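Local atomic coordinates of lipid II:glycine glycyltransferase (Staphylococcus aureus, PDB entry 6SNR), a protein that probably attaches the first glycine of the pentaglycine cross-bridge to the lysine of membrane-bound lipid II, taking it from glycyl-tRNA. Residues Ile43-Leu57 and Ala85-Ala97. Sequence-based numbering, arbitrary orientation.
Sequences IAVGRDGEVQGVAQL and ALNALLDSAKEIA
Leu89 of the helix packs on the face of the hairpin, against Ile43 and Val45, with both methyls reaching the backbone at Gly53. CD2 meets Ile43 CD1 at 3.7 Å and rests on the backbone near Gly53 O. CD1 comes down on Gly53 itself, 4.1 Å from Gly53 CA, lying against a backbone that carries no side chain there. The two methyls of Val45 part: CG2 packs 3.8 Å from Leu89 CG, while CG1 turns to Ala88 CB, also 3.8 Å away.

Ile43 forks in the same fashion. With chi1 at 55°, CG1 sits between the backbone N and carbonyl carbon, sending CD1 over the helix backbone to within 3.3 Å of Leu89 O, near Ala93. The other branch, CG2, lies beside Ser92 CB and presses on Ile96 CD1 at 3.4 Å, tighter than usual for two carbons. On the second strand, Leu57 CD2 touches both Ala93 CB and Ile96 CG2.

No direct hydrogen bond crosses this apolar interface; at its margin a water donates to Ala44 O and also hydrogen-bonds Ser92 OG at 2.6 Å. The two strands, joined by a type I' turn from Arg47 to Glu50, pair antiparallel, with a classic beta bulge where Gln52 N and Gly53 N both bond to Val45 O.

Helix segment 85-97 runs at 46° to strand 50-57, laid across one face of a mixed sheet in the FemABX fold. Phe14 and His11 of helix 8-17 pack against Val54 on the other face. Strand 68-78, next in the sheet, adds Val78 against Leu89 and Ile72 against Leu57, and Ile105 of strand 102-107 meets Ala93, so the helix packing extends over the next two strands.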
loop_
_atom_site.group_PDB
_atom_site.type_symbol
_atom_site.label_atom_id
_atom_site.label_comp_id
_atom_site.label_asym_id
_atom_site.label_seq_id
_atom_site.Cartn_x
_atom_site.Cartn_y
_atom_site.Cartn_z
ATOM N N ILE A 43 1.905 2.185 -26.459
ATOM C CA ILE A 43 2.103 3.349 -27.349
ATOM C C ILE A 43 3.055 4.316 -26.657
ATOM O O ILE A 43 3.138 4.386 -25.430
ATOM C CB ILE A 43 0.807 4.083 -27.739
ATOM C CG1 ILE A 43 -0.024 4.544 -26.507
ATOM C CG2 ILE A 43 -0.070 3.149 -28.562
ATOM C CD1 ILE A 43 -1.313 5.329 -26.807
ATOM N N ALA A 44 3.788 5.086 -27.458
ATOM C CA ALA A 44 4.666 6.150 -26.982
ATOM C C ALA A 44 4.709 7.204 -28.046
ATOM O O ALA A 44 4.667 6.884 -29.225
ATOM C CB ALA A 44 6.055 5.642 -26.624
ATOM N N VAL A 45 4.735 8.454 -27.627
ATOM C CA VAL A 45 4.859 9.615 -28.526
ATOM C C VAL A 45 5.910 10.606 -27.981
ATOM O O VAL A 45 6.204 10.666 -26.776
ATOM C CB VAL A 45 3.501 10.326 -28.686
ATOM C CG1 VAL A 45 2.414 9.406 -29.220
ATOM C CG2 VAL A 45 3.087 10.977 -27.377
ATOM N N GLY A 46 6.563 11.331 -28.891
ATOM C CA GLY A 46 7.546 12.324 -28.503
ATOM C C GLY A 46 8.092 13.115 -29.689
ATOM O O GLY A 46 7.537 13.063 -30.779
ATOM N N ARG A 47 9.146 13.874 -29.430
ATOM C CA ARG A 47 9.766 14.744 -30.449
ATOM C C ARG A 47 11.254 14.792 -30.192
ATOM O O ARG A 47 11.688 14.828 -29.030
ATOM C CB ARG A 47 9.236 16.175 -30.349
ATOM C CG ARG A 47 7.873 16.399 -30.955
ATOM C CD ARG A 47 7.502 17.875 -30.942
ATOM N NE ARG A 47 8.192 18.647 -31.986
ATOM C CZ ARG A 47 9.279 19.403 -31.809
ATOM N NH1 ARG A 47 9.862 19.514 -30.614
ATOM N NH2 ARG A 47 9.800 20.054 -32.844
ATOM N N ASP A 48 12.036 14.802 -31.273
ATOM C CA ASP A 48 13.496 14.948 -31.170
ATOM C C ASP A 48 14.148 13.857 -30.339
ATOM O O ASP A 48 15.149 14.117 -29.665
ATOM C CB ASP A 48 13.876 16.315 -30.571
ATOM C CG ASP A 48 13.210 17.486 -31.281
ATOM O OD1 ASP A 48 13.218 17.507 -32.523
ATOM O OD2 ASP A 48 12.670 18.379 -30.591
ATOM N N GLY A 49 13.576 12.649 -30.370
ATOM C CA GLY A 49 14.104 11.486 -29.630
ATOM C C GLY A 49 13.743 11.435 -28.144
ATOM O O GLY A 49 14.196 10.552 -27.412
ATOM N N GLU A 50 12.960 12.408 -27.694
ATOM C CA GLU A 50 12.571 12.506 -26.289
ATOM C C GLU A 50 11.099 12.123 -26.173
ATOM O O GLU A 50 10.251 12.802 -26.755
ATOM C CB GLU A 50 12.759 13.948 -25.827
ATOM C CG GLU A 50 12.457 14.236 -24.362
ATOM C CD GLU A 50 12.648 15.713 -24.036
ATOM O OE1 GLU A 50 13.677 16.285 -24.472
ATOM O OE2 GLU A 50 11.770 16.308 -23.365
ATOM N N VAL A 51 10.805 11.089 -25.387
ATOM C CA VAL A 51 9.405 10.693 -25.139
ATOM C C VAL A 51 8.661 11.801 -24.359
ATOM O O VAL A 51 9.202 12.352 -23.380
ATOM C CB VAL A 51 9.366 9.387 -24.319
ATOM C CG1 VAL A 51 7.916 8.985 -23.943
ATOM C CG2 VAL A 51 10.073 8.241 -25.046
ATOM N N GLN A 52 7.430 12.116 -24.762
ATOM C CA GLN A 52 6.572 13.096 -24.046
ATOM C C GLN A 52 5.333 12.429 -23.416
ATOM O O GLN A 52 4.682 13.034 -22.550
ATOM C CB GLN A 52 6.159 14.273 -24.942
ATOM C CG GLN A 52 7.312 15.194 -25.342
ATOM C CD GLN A 52 6.824 16.410 -26.110
ATOM O OE1 GLN A 52 5.669 16.837 -25.974
ATOM N NE2 GLN A 52 7.701 16.981 -26.931
ATOM N N GLY A 53 5.007 11.203 -23.817
ATOM C CA GLY A 53 3.890 10.460 -23.155
ATOM C C GLY A 53 3.880 9.007 -23.564
ATOM O O GLY A 53 4.331 8.665 -24.663
ATOM N N VAL A 54 3.338 8.138 -22.701
ATOM C CA VAL A 54 3.180 6.736 -22.989
ATOM C C VAL A 54 1.863 6.243 -22.473
ATOM O O VAL A 54 1.179 6.958 -21.703
ATOM C CB VAL A 54 4.295 5.883 -22.337
ATOM C CG1 VAL A 54 5.654 6.394 -22.774
ATOM C CG2 VAL A 54 4.182 5.932 -20.807
ATOM N N ALA A 55 1.500 5.062 -22.899
ATOM C CA ALA A 55 0.325 4.394 -22.357
ATOM C C ALA A 55 0.412 2.906 -22.610
ATOM O O ALA A 55 0.911 2.448 -23.643
ATOM C CB ALA A 55 -0.952 5.008 -22.934
ATOM N N GLN A 56 -0.028 2.138 -21.635
ATOM C CA GLN A 56 -0.194 0.737 -21.723
ATOM C C GLN A 56 -1.697 0.417 -21.777
ATOM O O GLN A 56 -2.465 0.787 -20.897
ATOM C CB GLN A 56 0.409 0.072 -20.490
ATOM C CG GLN A 56 0.292 -1.388 -20.507
ATOM C CD GLN A 56 1.162 -2.004 -19.461
ATOM O OE1 GLN A 56 0.833 -1.987 -18.261
ATOM N NE2 GLN A 56 2.279 -2.511 -19.893
ATOM N N LEU A 57 -2.104 -0.203 -22.858
ATOM C CA LEU A 57 -3.506 -0.553 -23.150
ATOM C C LEU A 57 -3.738 -1.979 -22.823
ATOM O O LEU A 57 -2.980 -2.875 -23.272
ATOM C CB LEU A 57 -3.789 -0.325 -24.675
ATOM C CG LEU A 57 -3.875 1.087 -25.236
ATOM C CD1 LEU A 57 -2.747 2.026 -24.932
ATOM C CD2 LEU A 57 -4.073 0.968 -26.762
ATOM N N ALA A 85 0.759 16.138 -27.227
ATOM C CA ALA A 85 1.082 14.779 -26.795
ATOM C C ALA A 85 -0.197 14.019 -26.481
ATOM O O ALA A 85 -0.335 12.828 -26.804
ATOM C CB ALA A 85 1.985 14.821 -25.565
ATOM N N LEU A 86 -1.121 14.658 -25.775
ATOM C CA LEU A 86 -2.405 14.002 -25.491
ATOM C C LEU A 86 -3.129 13.574 -26.764
ATOM O O LEU A 86 -3.570 12.420 -26.875
ATOM C CB LEU A 86 -3.305 14.908 -24.648
ATOM C CG LEU A 86 -4.662 14.383 -24.201
ATOM C CD1 LEU A 86 -4.556 13.140 -23.312
ATOM C CD2 LEU A 86 -5.374 15.519 -23.473
ATOM N N ASN A 87 -3.257 14.491 -27.756
ATOM C CA ASN A 87 -3.913 14.109 -29.015
ATOM C C ASN A 87 -3.217 12.965 -29.736
ATOM O O ASN A 87 -3.849 12.077 -30.306
ATOM C CB ASN A 87 -3.977 15.339 -29.950
ATOM C CG ASN A 87 -4.527 15.017 -31.331
ATOM O OD1 ASN A 87 -3.778 15.087 -32.333
ATOM N ND2 ASN A 87 -5.812 14.669 -31.411
ATOM N N ALA A 88 -1.888 13.006 -29.738
ATOM C CA ALA A 88 -1.129 11.954 -30.397
ATOM C C ALA A 88 -1.314 10.596 -29.747
ATOM O O ALA A 88 -1.461 9.573 -30.421
ATOM C CB ALA A 88 0.312 12.313 -30.456
ATOM N N LEU A 89 -1.326 10.580 -28.408
ATOM C CA LEU A 89 -1.676 9.360 -27.714
ATOM C C LEU A 89 -3.059 8.835 -28.062
ATOM O O LEU A 89 -3.231 7.606 -28.283
ATOM C CB LEU A 89 -1.526 9.544 -26.175
ATOM C CG LEU A 89 -0.099 9.642 -25.686
ATOM C CD1 LEU A 89 -0.041 10.197 -24.280
ATOM C CD2 LEU A 89 0.619 8.308 -25.755
ATOM N N LEU A 90 -4.069 9.721 -28.099
ATOM C CA LEU A 90 -5.419 9.264 -28.525
ATOM C C LEU A 90 -5.417 8.707 -29.972
ATOM O O LEU A 90 -5.994 7.667 -30.229
ATOM C CB LEU A 90 -6.467 10.373 -28.338
ATOM C CG LEU A 90 -7.903 10.006 -28.718
ATOM C CD1 LEU A 90 -8.453 8.787 -27.999
ATOM C CD2 LEU A 90 -8.826 11.233 -28.497
ATOM N N ASP A 91 -4.745 9.404 -30.884
ATOM C CA ASP A 91 -4.629 8.943 -32.263
ATOM C C ASP A 91 -4.079 7.508 -32.316
ATOM O O ASP A 91 -4.670 6.613 -32.950
ATOM C CB ASP A 91 -3.735 9.876 -33.082
ATOM C CG ASP A 91 -4.419 11.206 -33.514
ATOM O OD1 ASP A 91 -5.659 11.410 -33.375
ATOM O OD2 ASP A 91 -3.666 12.062 -34.032
ATOM N N SER A 92 -2.971 7.278 -31.602
ATOM C CA SER A 92 -2.380 5.941 -31.557
ATOM C C SER A 92 -3.270 4.901 -30.909
ATOM O O SER A 92 -3.347 3.760 -31.371
ATOM C CB SER A 92 -0.997 5.956 -30.885
ATOM O OG SER A 92 -0.079 6.760 -31.634
ATOM N N ALA A 93 -3.920 5.256 -29.791
ATOM C CA ALA A 93 -4.811 4.310 -29.143
ATOM C C ALA A 93 -6.002 3.936 -29.997
ATOM O O ALA A 93 -6.377 2.804 -30.021
ATOM C CB ALA A 93 -5.314 4.781 -27.752
ATOM N N LYS A 94 -6.540 4.903 -30.734
ATOM C CA LYS A 94 -7.679 4.634 -31.610
ATOM C C LYS A 94 -7.293 3.659 -32.711
ATOM O O LYS A 94 -8.010 2.771 -33.005
ATOM C CB LYS A 94 -8.184 5.929 -32.236
ATOM C CG LYS A 94 -9.038 6.785 -31.321
ATOM C CD LYS A 94 -9.239 8.182 -31.858
ATOM C CE LYS A 94 -9.943 8.115 -33.205
ATOM N NZ LYS A 94 -10.518 9.434 -33.473
ATOM N N GLU A 95 -6.100 3.822 -33.278
ATOM C CA GLU A 95 -5.634 2.861 -34.302
ATOM C C GLU A 95 -5.614 1.402 -33.788
ATOM O O GLU A 95 -6.104 0.435 -34.406
ATOM C CB GLU A 95 -4.228 3.232 -34.785
ATOM C CG GLU A 95 -4.054 4.547 -35.492
ATOM C CD GLU A 95 -2.748 4.645 -36.286
ATOM O OE1 GLU A 95 -2.009 3.634 -36.403
ATOM O OE2 GLU A 95 -2.478 5.751 -36.803
ATOM N N ILE A 96 -5.001 1.209 -32.617
ATOM C CA ILE A 96 -4.885 -0.114 -32.061
ATOM C C ILE A 96 -6.271 -0.657 -31.669
ATOM O O ILE A 96 -6.631 -1.787 -31.944
ATOM C CB ILE A 96 -3.936 -0.074 -30.852
ATOM C CG1 ILE A 96 -2.540 0.303 -31.287
ATOM C CG2 ILE A 96 -3.919 -1.404 -30.123
ATOM C CD1 ILE A 96 -1.570 0.492 -30.140
ATOM N N ALA A 97 -7.045 0.165 -30.952
ATOM C CA ALA A 97 -8.325 -0.267 -30.417
ATOM C C ALA A 97 -9.328 -0.650 -31.514
ATOM O O ALA A 97 -10.057 -1.576 -31.346
ATOM C CB ALA A 97 -8.895 0.819 -29.502
HETATM O O HOH W 1 2.265 6.027 -30.663
#